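Local coordinates for protein glycoside hydrolase YxiA (Bacillus licheniformis, PDB 3LV4) that probably hydrolyses arabinan as a calcium-binding family 43 glycoside hydrolase resembling arabinan endo-1,5-alpha-L-arabinosidases, at residues Lys374-Arg377 with Lys383-Gly386; Gly390-Thr395 with Gly411-Gln416; Lys399-Leu402 with Lys407-Asp410; Gln324-Lys329 with Glu343-Val348. All coordinates share one frame; numbering follows the deposited sequence.

Contact 1: Lys374-Arg377 with Lys383-Gly386; sequences KEIR and KITG. With CA (calcium ion), chain D.
Arg377 and Thr385 form an antiparallel hydrogen-bonded pair: Arg377 N donates to Thr385 O at 2.9 Å, and Thr385 N donates to Arg377 O at 3.1 Å. The second bond lies in the plane of its carbonyl, while Arg377 N stands above the plane of the Thr385 carbonyl, whose oxygen also meets Ile376 CA at 3.2 Å. Beside this pair, Arg377 CB comes within 3.7 Å of Thr385 OG1, a hydroxyl bonded to Asn379 in the connecting turn. With CG opposite the backbone nitrogen (chi1 178°) and the chain straight as far as NE, Arg377 carries its guanidinium off to a salt bridge with Asp356. On the other side of the strands, the CG2 branch of Ile384 rests 4.1 Å from Ile376 CB and equally near its CD1; Ile384 continues inward to Leu402. Gly386 lies opposite Ile376 in the next, non-hydrogen-bonded pair, at backbone angles that suit glycine, and any beta carbon there would collide with Glu375 O and Ile376 CA. Next to Ile376 in its strand, Glu375 extends its side chain away from Gly386 and binds calcium through OE2 at 2.5 Å. Three waters are further ligands. The whole is a beta hairpin of the C-terminal lipocalin-like domain, its first strand supplying one carboxylate of a calcium site that also draws on Asn281, just after strand 272-280, and on Glu358 of strand 355-363.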
loop_
_atom_site.group_PDB
_atom_site.type_symbol
_atom_site.label_atom_id
_atom_site.label_comp_id
_atom_site.label_asym_id
_atom_site.label_seq_id
_atom_site.Cartn_x
_atom_site.Cartn_y
_atom_site.Cartn_z
ATOM N N LYS A 374 10.741 -21.421 -6.101
ATOM C CA LYS A 374 11.143 -22.670 -6.726
ATOM C C LYS A 374 11.852 -22.374 -8.041
ATOM O O LYS A 374 11.565 -21.363 -8.692
ATOM C CB LYS A 374 9.920 -23.555 -6.960
ATOM C CG LYS A 374 9.165 -23.833 -5.670
ATOM C CD LYS A 374 8.218 -24.990 -5.801
ATOM C CE LYS A 374 7.630 -25.342 -4.445
ATOM N NZ LYS A 374 6.336 -26.049 -4.586
ATOM N N GLU A 375 12.774 -23.251 -8.427
ATOM C CA GLU A 375 13.587 -23.020 -9.621
ATOM C C GLU A 375 12.899 -23.384 -10.924
ATOM O O GLU A 375 12.310 -24.460 -11.057
ATOM C CB GLU A 375 14.924 -23.765 -9.527
ATOM C CG GLU A 375 15.737 -23.365 -8.333
ATOM C CD GLU A 375 17.133 -23.952 -8.348
ATOM O OE1 GLU A 375 17.517 -24.588 -9.355
ATOM O OE2 GLU A 375 17.853 -23.773 -7.350
ATOM N N ILE A 376 12.998 -22.468 -11.885
ATOM C CA ILE A 376 12.517 -22.690 -13.235
ATOM C C ILE A 376 13.610 -22.262 -14.197
ATOM O O ILE A 376 14.593 -21.640 -13.786
ATOM C CB ILE A 376 11.249 -21.860 -13.526
ATOM C CG1 ILE A 376 11.549 -20.356 -13.449
ATOM C CG2 ILE A 376 10.127 -22.240 -12.560
ATOM C CD1 ILE A 376 10.436 -19.484 -14.018
ATOM N N ARG A 377 13.450 -22.606 -15.470
ATOM C CA ARG A 377 14.343 -22.086 -16.503
ATOM C C ARG A 377 13.550 -21.468 -17.642
ATOM O O ARG A 377 12.606 -22.076 -18.155
ATOM C CB ARG A 377 15.270 -23.177 -17.050
ATOM C CG ARG A 377 16.184 -22.670 -18.154
ATOM C CD ARG A 377 17.256 -23.680 -18.539
ATOM N NE ARG A 377 18.164 -23.123 -19.539
ATOM C CZ ARG A 377 19.234 -22.382 -19.255
ATOM N NH1 ARG A 377 19.545 -22.107 -17.993
ATOM N NH2 ARG A 377 19.998 -21.917 -20.234
ATOM N N LYS A 383 10.372 -22.090 -24.037
ATOM C CA LYS A 383 9.666 -22.917 -23.068
ATOM C C LYS A 383 10.159 -22.655 -21.663
ATOM O O LYS A 383 11.331 -22.344 -21.461
ATOM C CB LYS A 383 9.829 -24.395 -23.401
ATOM C CG LYS A 383 9.240 -24.746 -24.752
ATOM C CD LYS A 383 9.148 -26.230 -24.972
ATOM C CE LYS A 383 8.620 -26.501 -26.370
ATOM N NZ LYS A 383 7.518 -25.551 -26.719
ATOM N N ILE A 384 9.250 -22.777 -20.697
ATOM C CA ILE A 384 9.622 -22.772 -19.288
ATOM C C ILE A 384 9.661 -24.212 -18.786
ATOM O O ILE A 384 8.734 -24.994 -19.041
ATOM C CB ILE A 384 8.618 -21.966 -18.429
ATOM C CG1 ILE A 384 8.518 -20.523 -18.929
ATOM C CG2 ILE A 384 9.012 -22.003 -16.956
ATOM C CD1 ILE A 384 7.494 -19.690 -18.172
ATOM N N THR A 385 10.740 -24.564 -18.087
ATOM C CA THR A 385 10.863 -25.888 -17.485
ATOM C C THR A 385 11.223 -25.773 -16.006
ATOM O O THR A 385 11.452 -24.672 -15.498
ATOM C CB THR A 385 11.931 -26.731 -18.190
ATOM O OG1 THR A 385 13.162 -26.000 -18.225
ATOM C CG2 THR A 385 11.497 -27.058 -19.625
ATOM N N GLY A 386 11.262 -26.910 -15.318
ATOM C CA GLY A 386 11.609 -26.929 -13.912
ATOM C C GLY A 386 10.380 -27.079 -13.039
ATOM O O GLY A 386 9.588 -28.008 -13.225
HETATM CA CA CA D . 17.317 -22.647 -5.219
HETATM O O HOH W 1 16.962 -25.159 -4.009
HETATM O O HOH W 2 14.860 -22.820 -4.773
HETATM O O HOH W 3 19.787 -21.674 -5.611
#

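Contact 2: Gly390-Thr395 with Gly411-Gln416; sequences GTWKNT and GVFLRQ
Phe413 reaches from its strand toward Trp392 and Asn394, and the three meet on the inner side of an antiparallel, barrel-like wall, in keeping with the lipocalin-like character of the C-terminal domain. Strands 390-395 and 407-418 are both antiparallel to strand 399-404 between them, and so run the same way; the bending of the wall brings their side chains together although the nearest alpha carbons, those of Asn394 and Phe413, are 8.5 Å apart. The indole and the phenyl ring stand almost at right angles, their planes about 86° apart, and come together corner first: Trp392 CZ3, on the six-membered end of the indole, lies 4.4 Å from Phe413 CZ. This is a loose, oblique approach between apolar rings. A closer touch is made by Asn394, whose CB lies 3.7 Å from Phe413 CE2. Its CG sits between the backbone nitrogen and the carbonyl carbon (chi1 63°), which takes the amide away from the phenyl ring and presents the aliphatic CB to it.

The strand between the two fills in from its side, with Ile400 packed on Phe413, and Val353 of helix 350-353 touches both Trp392 and Phe413. Met426 and Phe428 of strand 423-432 also pack on the phenyl ring. The cluster is therefore a piece of hydrophobic interior shared by several strands and a short helix. At the five-membered end of the indole, Trp392 CD1 packs against Ile384, and the buried NE1 is satisfied by a hydrogen bond to the backbone oxygen of Asn379.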
loop_
_atom_site.group_PDB
_atom_site.type_symbol
_atom_site.label_atom_id
_atom_site.label_comp_id
_atom_site.label_asym_id
_atom_site.label_seq_id
_atom_site.Cartn_x
_atom_site.Cartn_y
_atom_site.Cartn_z
ATOM N N GLY A 390 5.674 -24.292 -19.023
ATOM C CA GLY A 390 4.957 -23.211 -19.670
ATOM C C GLY A 390 5.732 -22.621 -20.823
ATOM O O GLY A 390 6.654 -23.244 -21.349
ATOM N N THR A 391 5.348 -21.416 -21.220
ATOM C CA THR A 391 6.036 -20.713 -22.296
ATOM C C THR A 391 6.297 -19.263 -21.895
ATOM O O THR A 391 5.675 -18.737 -20.967
ATOM C CB THR A 391 5.231 -20.745 -23.617
ATOM O OG1 THR A 391 4.040 -19.960 -23.480
ATOM C CG2 THR A 391 4.849 -22.171 -23.985
ATOM N N TRP A 392 7.226 -18.620 -22.588
ATOM C CA TRP A 392 7.551 -17.245 -22.276
ATOM C C TRP A 392 8.094 -16.567 -23.518
ATOM O O TRP A 392 8.598 -17.226 -24.437
ATOM C CB TRP A 392 8.601 -17.190 -21.161
ATOM C CG TRP A 392 9.964 -17.567 -21.658
ATOM C CD1 TRP A 392 10.453 -18.829 -21.814
ATOM C CD2 TRP A 392 11.001 -16.676 -22.101
ATOM N NE1 TRP A 392 11.730 -18.782 -22.319
ATOM C CE2 TRP A 392 12.091 -17.473 -22.504
ATOM C CE3 TRP A 392 11.112 -15.280 -22.195
ATOM C CZ2 TRP A 392 13.282 -16.926 -22.988
ATOM C CZ3 TRP A 392 12.294 -14.739 -22.676
ATOM C CH2 TRP A 392 13.363 -15.561 -23.068
ATOM N N LYS A 393 7.981 -15.247 -23.550
ATOM C CA LYS A 393 8.689 -14.461 -24.543
ATOM C C LYS A 393 8.981 -13.073 -24.008
ATOM O O LYS A 393 8.284 -12.577 -23.111
ATOM C CB LYS A 393 7.905 -14.376 -25.847
ATOM C CG LYS A 393 6.562 -13.712 -25.739
ATOM C CD LYS A 393 5.856 -13.774 -27.093
ATOM C CE LYS A 393 4.427 -13.288 -27.010
ATOM N NZ LYS A 393 3.827 -13.081 -28.365
ATOM N N ASN A 394 10.039 -12.463 -24.531
ATOM C CA ASN A 394 10.292 -11.060 -24.245
ATOM C C ASN A 394 9.814 -10.225 -25.415
ATOM O O ASN A 394 10.046 -10.582 -26.575
ATOM C CB ASN A 394 11.775 -10.796 -23.956
ATOM C CG ASN A 394 12.663 -11.096 -25.144
ATOM O OD1 ASN A 394 12.772 -12.240 -25.574
ATOM N ND2 ASN A 394 13.314 -10.061 -25.676
ATOM N N THR A 395 9.123 -9.131 -25.119
ATOM C CA THR A 395 8.641 -8.241 -26.171
ATOM C C THR A 395 9.056 -6.803 -25.887
ATOM O O THR A 395 9.424 -6.464 -24.764
ATOM C CB THR A 395 7.108 -8.324 -26.347
ATOM O OG1 THR A 395 6.450 -7.803 -25.185
ATOM C CG2 THR A 395 6.678 -9.763 -26.565
ATOM N N GLY A 411 4.221 -8.800 -17.860
ATOM C CA GLY A 411 5.064 -8.127 -16.895
ATOM C C GLY A 411 6.258 -7.432 -17.497
ATOM O O GLY A 411 6.302 -7.163 -18.707
ATOM N N VAL A 412 7.227 -7.140 -16.633
ATOM C CA VAL A 412 8.374 -6.323 -16.997
ATOM C C VAL A 412 9.655 -6.934 -16.429
ATOM O O VAL A 412 9.653 -7.432 -15.293
ATOM C CB VAL A 412 8.201 -4.873 -16.467
ATOM C CG1 VAL A 412 9.345 -3.992 -16.948
ATOM C CG2 VAL A 412 6.868 -4.284 -16.937
ATOM N N PHE A 413 10.726 -6.921 -17.229
ATOM C CA PHE A 413 12.072 -7.324 -16.793
ATOM C C PHE A 413 12.819 -6.128 -16.196
ATOM O O PHE A 413 12.709 -5.003 -16.694
ATOM C CB PHE A 413 12.912 -7.812 -17.987
ATOM C CG PHE A 413 12.571 -9.194 -18.500
ATOM C CD1 PHE A 413 12.911 -10.329 -17.779
ATOM C CD2 PHE A 413 11.981 -9.354 -19.751
ATOM C CE1 PHE A 413 12.630 -11.602 -18.274
ATOM C CE2 PHE A 413 11.697 -10.622 -20.257
ATOM C CZ PHE A 413 12.023 -11.747 -19.520
ATOM N N LEU A 414 13.615 -6.371 -15.159
ATOM C CA LEU A 414 14.380 -5.303 -14.523
ATOM C C LEU A 414 15.629 -5.867 -13.863
ATOM O O LEU A 414 15.541 -6.809 -13.074
ATOM C CB LEU A 414 13.525 -4.608 -13.462
ATOM C CG LEU A 414 14.184 -3.440 -12.724
ATOM C CD1 LEU A 414 14.496 -2.279 -13.706
ATOM C CD2 LEU A 414 13.321 -2.967 -11.548
ATOM N N ARG A 415 16.793 -5.302 -14.177
ATOM C CA ARG A 415 18.005 -5.675 -13.451
ATOM C C ARG A 415 17.995 -5.019 -12.077
ATOM O O ARG A 415 17.752 -3.822 -11.954
ATOM C CB ARG A 415 19.262 -5.244 -14.210
ATOM C CG ARG A 415 19.481 -5.958 -15.518
ATOM C CD ARG A 415 20.829 -5.549 -16.118
ATOM N NE ARG A 415 21.091 -6.194 -17.402
ATOM C CZ ARG A 415 20.555 -5.808 -18.558
ATOM N NH1 ARG A 415 19.705 -4.787 -18.590
ATOM N NH2 ARG A 415 20.855 -6.450 -19.682
ATOM N N GLN A 416 18.281 -5.808 -11.049
ATOM C CA GLN A 416 18.188 -5.340 -9.680
ATOM C C GLN A 416 19.362 -5.804 -8.843
ATOM O O GLN A 416 20.087 -6.721 -9.226
ATOM C CB GLN A 416 16.919 -5.878 -9.033
ATOM C CG GLN A 416 15.646 -5.325 -9.609
ATOM C CD GLN A 416 14.534 -5.375 -8.590
ATOM O OE1 GLN A 416 13.916 -6.416 -8.376
ATOM N NE2 GLN A 416 14.290 -4.253 -7.933
#

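Contact 3: Lys399-Leu402 with Lys407-Asp410; sequences KIEL and KTYD
Leu402 and Tyr409 are joined by two nearly straight backbone hydrogen bonds, Leu402 N to Tyr409 O at 2.9 Å and Tyr409 N to Leu402 O at 2.8 Å, in strands running 173° to one another. On the buried face of this pair, Leu402 CD1 meets Tyr409 CB at 3.8 Å. The Tyr409 ring presents its edge to Leu402 O, which lies near the ring plane, and the ring leads off so that its hydroxyl bonds to Asp436, which also takes a salt bridge from Lys407. The two strands are the arms of a beta hairpin in the lipocalin-like domain, and strand 423-432 lies against the second arm, its Ala430 touching both Leu402 and Tyr409. On the opposite face, Glu401 and Asp410 form the non-hydrogen-bonded pair, and their side chains run side by side in the same direction. A chi1 of -173° swings Glu401 CG over beside its own carbonyl carbon, 4.1 Å from Asp410 OD1, and the chain ends with OE2 beside the methyl CG2 of Thr408. The carboxylates are turned 36° from each other, with Glu401 OE1 4.8 Å from Asp410 OD1; weak, long ion pairs of Glu401 with Lys393 and Lys403 may offset some of the like charge. A water ties Asp410 back to the other arm, giving one hydrogen to Asp410 OD1 at 2.7 Å and the other to Ile400 O at 2.9 Å.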
loop_
_atom_site.group_PDB
_atom_site.type_symbol
_atom_site.label_atom_id
_atom_site.label_comp_id
_atom_site.label_asym_id
_atom_site.label_seq_id
_atom_site.Cartn_x
_atom_site.Cartn_y
_atom_site.Cartn_z
ATOM N N LYS A 399 9.446 -6.029 -21.862
ATOM C CA LYS A 399 8.233 -6.717 -21.426
ATOM C C LYS A 399 8.415 -8.230 -21.465
ATOM O O LYS A 399 9.166 -8.764 -22.290
ATOM C CB LYS A 399 7.036 -6.322 -22.291
ATOM C CG LYS A 399 6.718 -4.835 -22.281
ATOM C CD LYS A 399 6.526 -4.307 -20.873
ATOM C CE LYS A 399 5.809 -2.949 -20.879
ATOM N NZ LYS A 399 6.631 -1.844 -21.461
ATOM N N ILE A 400 7.731 -8.911 -20.557
ATOM C CA ILE A 400 7.665 -10.361 -20.584
ATOM C C ILE A 400 6.222 -10.802 -20.713
ATOM O O ILE A 400 5.305 -10.146 -20.199
ATOM C CB ILE A 400 8.293 -11.024 -19.325
ATOM C CG1 ILE A 400 8.385 -12.545 -19.515
ATOM C CG2 ILE A 400 7.499 -10.686 -18.058
ATOM C CD1 ILE A 400 9.099 -13.252 -18.386
ATOM N N GLU A 401 6.022 -11.901 -21.424
ATOM C CA GLU A 401 4.750 -12.605 -21.406
ATOM C C GLU A 401 5.049 -14.047 -21.008
ATOM O O GLU A 401 5.978 -14.648 -21.536
ATOM C CB GLU A 401 4.098 -12.555 -22.789
ATOM C CG GLU A 401 2.695 -13.104 -22.827
ATOM C CD GLU A 401 2.084 -13.030 -24.219
ATOM O OE1 GLU A 401 2.637 -12.325 -25.094
ATOM O OE2 GLU A 401 1.044 -13.669 -24.433
ATOM N N LEU A 402 4.293 -14.588 -20.055
ATOM C CA LEU A 402 4.465 -15.984 -19.655
ATOM C C LEU A 402 3.133 -16.696 -19.670
ATOM O O LEU A 402 2.093 -16.095 -19.393
ATOM C CB LEU A 402 5.023 -16.111 -18.234
ATOM C CG LEU A 402 6.186 -15.261 -17.755
ATOM C CD1 LEU A 402 5.647 -14.000 -17.107
ATOM C CD2 LEU A 402 7.011 -16.076 -16.762
ATOM N N LYS A 407 -2.811 -19.829 -17.146
ATOM C CA LYS A 407 -3.019 -18.386 -17.201
ATOM C C LYS A 407 -1.944 -17.688 -18.028
ATOM O O LYS A 407 -0.897 -18.269 -18.316
ATOM C CB LYS A 407 -3.080 -17.806 -15.785
ATOM C CG LYS A 407 -4.369 -18.170 -15.065
ATOM C CD LYS A 407 -4.365 -17.719 -13.629
ATOM C CE LYS A 407 -3.434 -18.584 -12.807
ATOM N NZ LYS A 407 -3.528 -18.234 -11.373
ATOM N N THR A 408 -2.230 -16.452 -18.427
ATOM C CA THR A 408 -1.275 -15.633 -19.161
ATOM C C THR A 408 -0.865 -14.456 -18.291
ATOM O O THR A 408 -1.714 -13.789 -17.708
ATOM C CB THR A 408 -1.874 -15.097 -20.473
ATOM O OG1 THR A 408 -2.229 -16.199 -21.319
ATOM C CG2 THR A 408 -0.860 -14.218 -21.197
ATOM N N TYR A 409 0.440 -14.218 -18.201
ATOM C CA TYR A 409 0.980 -13.185 -17.334
ATOM C C TYR A 409 1.733 -12.167 -18.159
ATOM O O TYR A 409 2.545 -12.531 -19.013
ATOM C CB TYR A 409 1.947 -13.795 -16.319
ATOM C CG TYR A 409 1.302 -14.735 -15.338
ATOM C CD1 TYR A 409 1.055 -16.065 -15.677
ATOM C CD2 TYR A 409 0.934 -14.298 -14.072
ATOM C CE1 TYR A 409 0.458 -16.939 -14.773
ATOM C CE2 TYR A 409 0.338 -15.161 -13.163
ATOM C CZ TYR A 409 0.103 -16.477 -13.521
ATOM O OH TYR A 409 -0.481 -17.333 -12.621
ATOM N N ASP A 410 1.468 -10.892 -17.894
ATOM C CA ASP A 410 2.139 -9.800 -18.582
ATOM C C ASP A 410 2.946 -9.021 -17.571
ATOM O O ASP A 410 2.420 -8.615 -16.532
ATOM C CB ASP A 410 1.104 -8.879 -19.233
ATOM C CG ASP A 410 0.444 -9.522 -20.437
ATOM O OD1 ASP A 410 1.110 -9.616 -21.484
ATOM O OD2 ASP A 410 -0.728 -9.945 -20.336
HETATM O O HOH W 4 3.549 -8.496 -21.749
#

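Contact 4: Gln324-Lys329 with Glu343-Val348; sequences QLLMNK and EKLEKV
Gln324 lies alongside Glu343, the two side chains arranged head to tail. Leaving its backbone fully stretched (chi1 -173°), Gln324 lays its amide end next to both the carbonyl and the carboxylate of Glu343; the amide and carboxylate planes are 48° apart. Glu343 folds back at its second torsion (chi2 -79°), which brings OE2 to 3.8 Å from Gln324 CB. A water closes the pairing, accepting from Gln324 N at 2.8 Å and donating to Glu343 OE2 at 2.8 Å. Glu343 is held from other directions as well: OE1 takes the backbone N-H of Ala341, and its backbone oxygen a hydrogen bond from Lys302. With an alanine in place of Gln324, a gap would probably open beside the Glu343 carboxylate and carbonyl where the amide now lies, though the water on the backbone N could still link the two.

Two residues on, the contact turns apolar. Leu326 CD2 meets Leu345 CD2 at 4.0 Å and Leu345 CG at the same distance, the two side chains crossing at a slant. Beyond Met327, a selenomethionine, Asn328 turns to other partners, its ND2 bonding to Asp410 O.

Strand 319-327 lies between strands 303-310 and 333-335 in a four-stranded antiparallel sheet, consistent with a blade of the five-bladed propeller of family 43. Segment 343-348 is irregular chain leading to helix 350-353, and strand 407-418 of the lipocalin-like domain backs both: Val412 touches Leu326 and Leu345, and Leu414 touches Glu343.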
loop_
_atom_site.group_PDB
_atom_site.type_symbol
_atom_site.label_atom_id
_atom_site.label_comp_id
_atom_site.label_asym_id
_atom_site.label_seq_id
_atom_site.Cartn_x
_atom_site.Cartn_y
_atom_site.Cartn_z
ATOM N N GLN A 324 10.424 -0.409 -6.452
ATOM C CA GLN A 324 10.013 0.255 -7.673
ATOM C C GLN A 324 8.770 -0.414 -8.255
ATOM O O GLN A 324 8.645 -1.641 -8.226
ATOM C CB GLN A 324 11.160 0.250 -8.688
ATOM C CG GLN A 324 10.871 1.053 -9.921
ATOM C CD GLN A 324 12.122 1.419 -10.702
ATOM O OE1 GLN A 324 13.243 0.970 -10.402
ATOM N NE2 GLN A 324 11.937 2.235 -11.713
ATOM N N LEU A 325 7.845 0.400 -8.759
ATOM C CA LEU A 325 6.676 -0.094 -9.484
ATOM C C LEU A 325 6.890 0.066 -10.978
ATOM O O LEU A 325 7.273 1.143 -11.447
ATOM C CB LEU A 325 5.416 0.681 -9.075
ATOM C CG LEU A 325 4.835 0.424 -7.683
ATOM C CD1 LEU A 325 3.855 1.539 -7.289
ATOM C CD2 LEU A 325 4.157 -0.943 -7.627
ATOM N N LEU A 326 6.628 -1.005 -11.722
ATOM C CA LEU A 326 6.756 -0.993 -13.172
ATOM C C LEU A 326 5.350 -1.081 -13.748
ATOM O O LEU A 326 4.403 -1.377 -13.024
ATOM C CB LEU A 326 7.618 -2.174 -13.635
ATOM C CG LEU A 326 8.920 -2.335 -12.835
ATOM C CD1 LEU A 326 9.660 -3.618 -13.193
ATOM C CD2 LEU A 326 9.828 -1.116 -13.017
HETATM N N MSE A 327 5.197 -0.796 -15.031
HETATM C CA MSE A 327 3.865 -0.800 -15.643
HETATM C C MSE A 327 3.810 -1.803 -16.790
HETATM O O MSE A 327 4.572 -1.694 -17.757
HETATM C CB MSE A 327 3.504 0.594 -16.150
HETATM C CG MSE A 327 2.053 0.753 -16.549
HETATM SE SE MSE A 327 0.813 0.641 -15.022
HETATM C CE MSE A 327 1.009 2.453 -14.278
ATOM N N ASN A 328 2.911 -2.778 -16.689
ATOM C CA ASN A 328 2.832 -3.802 -17.726
ATOM C C ASN A 328 2.038 -3.305 -18.925
ATOM O O ASN A 328 1.465 -2.211 -18.882
ATOM C CB ASN A 328 2.334 -5.152 -17.180
ATOM C CG ASN A 328 0.823 -5.224 -16.992
ATOM O OD1 ASN A 328 0.072 -4.305 -17.344
ATOM N ND2 ASN A 328 0.367 -6.354 -16.437
ATOM N N LYS A 329 2.015 -4.100 -19.990
ATOM C CA LYS A 329 1.440 -3.661 -21.257
ATOM C C LYS A 329 -0.050 -3.336 -21.160
ATOM O O LYS A 329 -0.562 -2.563 -21.958
ATOM C CB LYS A 329 1.705 -4.684 -22.370
ATOM C CG LYS A 329 0.982 -6.000 -22.199
ATOM C CD LYS A 329 1.170 -6.897 -23.426
ATOM C CE LYS A 329 0.538 -6.283 -24.658
ATOM N NZ LYS A 329 0.704 -7.163 -25.856
ATOM N N GLU A 343 18.145 1.370 -9.258
ATOM C CA GLU A 343 18.098 0.762 -10.588
ATOM C C GLU A 343 17.050 1.433 -11.467
ATOM O O GLU A 343 16.097 2.036 -10.975
ATOM C CB GLU A 343 17.811 -0.747 -10.489
ATOM C CG GLU A 343 16.343 -1.108 -10.236
ATOM C CD GLU A 343 15.913 -0.949 -8.787
ATOM O OE1 GLU A 343 16.780 -0.716 -7.915
ATOM O OE2 GLU A 343 14.696 -1.057 -8.521
ATOM N N LYS A 344 17.228 1.330 -12.776
ATOM C CA LYS A 344 16.245 1.878 -13.698
ATOM C C LYS A 344 15.982 0.904 -14.831
ATOM O O LYS A 344 16.786 0.008 -15.089
ATOM C CB LYS A 344 16.709 3.224 -14.255
ATOM C CG LYS A 344 17.949 3.143 -15.109
ATOM C CD LYS A 344 18.387 4.535 -15.532
ATOM C CE LYS A 344 19.598 4.482 -16.445
ATOM N NZ LYS A 344 20.025 5.845 -16.890
ATOM N N LEU A 345 14.841 1.080 -15.489
ATOM C CA LEU A 345 14.479 0.254 -16.630
ATOM C C LEU A 345 15.487 0.442 -17.749
ATOM O O LEU A 345 15.978 1.549 -17.974
ATOM C CB LEU A 345 13.073 0.597 -17.120
ATOM C CG LEU A 345 11.944 0.024 -16.262
ATOM C CD1 LEU A 345 10.614 0.646 -16.643
ATOM C CD2 LEU A 345 11.899 -1.490 -16.406
ATOM N N GLU A 346 15.787 -0.653 -18.436
ATOM C CA GLU A 346 16.743 -0.669 -19.531
ATOM C C GLU A 346 16.235 -1.568 -20.648
ATOM O O GLU A 346 15.300 -2.350 -20.461
ATOM C CB GLU A 346 18.075 -1.240 -19.054
ATOM C CG GLU A 346 18.676 -0.586 -17.831
ATOM C CD GLU A 346 19.805 -1.424 -17.255
ATOM O OE1 GLU A 346 19.551 -2.591 -16.878
ATOM O OE2 GLU A 346 20.945 -0.926 -17.190
ATOM N N LYS A 347 16.875 -1.477 -21.806
ATOM C CA LYS A 347 16.582 -2.401 -22.891
ATOM C C LYS A 347 17.250 -3.731 -22.569
ATOM O O LYS A 347 18.443 -3.778 -22.295
ATOM C CB LYS A 347 17.095 -1.856 -24.229
ATOM C CG LYS A 347 16.754 -2.737 -25.436
ATOM C CD LYS A 347 16.967 -2.003 -26.771
ATOM C CE LYS A 347 18.426 -1.630 -26.980
ATOM N NZ LYS A 347 18.696 -1.083 -28.349
ATOM N N VAL A 348 16.483 -4.812 -22.586
ATOM C CA VAL A 348 17.065 -6.136 -22.428
ATOM C C VAL A 348 16.937 -6.921 -23.723
ATOM O O VAL A 348 16.002 -6.726 -24.494
ATOM C CB VAL A 348 16.407 -6.921 -21.278
ATOM C CG1 VAL A 348 16.459 -6.120 -20.002
ATOM C CG2 VAL A 348 14.975 -7.284 -21.633
HETATM O O HOH W 5 12.878 -1.748 -6.537
#

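Contacts 1 and 3 are hairpins held by backbone hydrogen bonds, each with a buried face and a more open one. Contact 2 is the most interior, with Trp392 and Phe413 buried and Asn394 at its edge; it relies on apolar side chains, skipping over the strand that contact 3 supplies, and both use strand 407-418. Ile384 connects contact 1 to contacts 2 and 3. Contact 4 joins a strand of the family 43 catalytic part to chain of the lipocalin-like part, mixing polar, water-mediated and leucine contacts, and it meets contact 2 through the Arg415-Glu346 salt bridge and contact 3 where Lys399 packs on the backbone of Met327. Only contact 1 includes a metal ligand, at the outer end of the group.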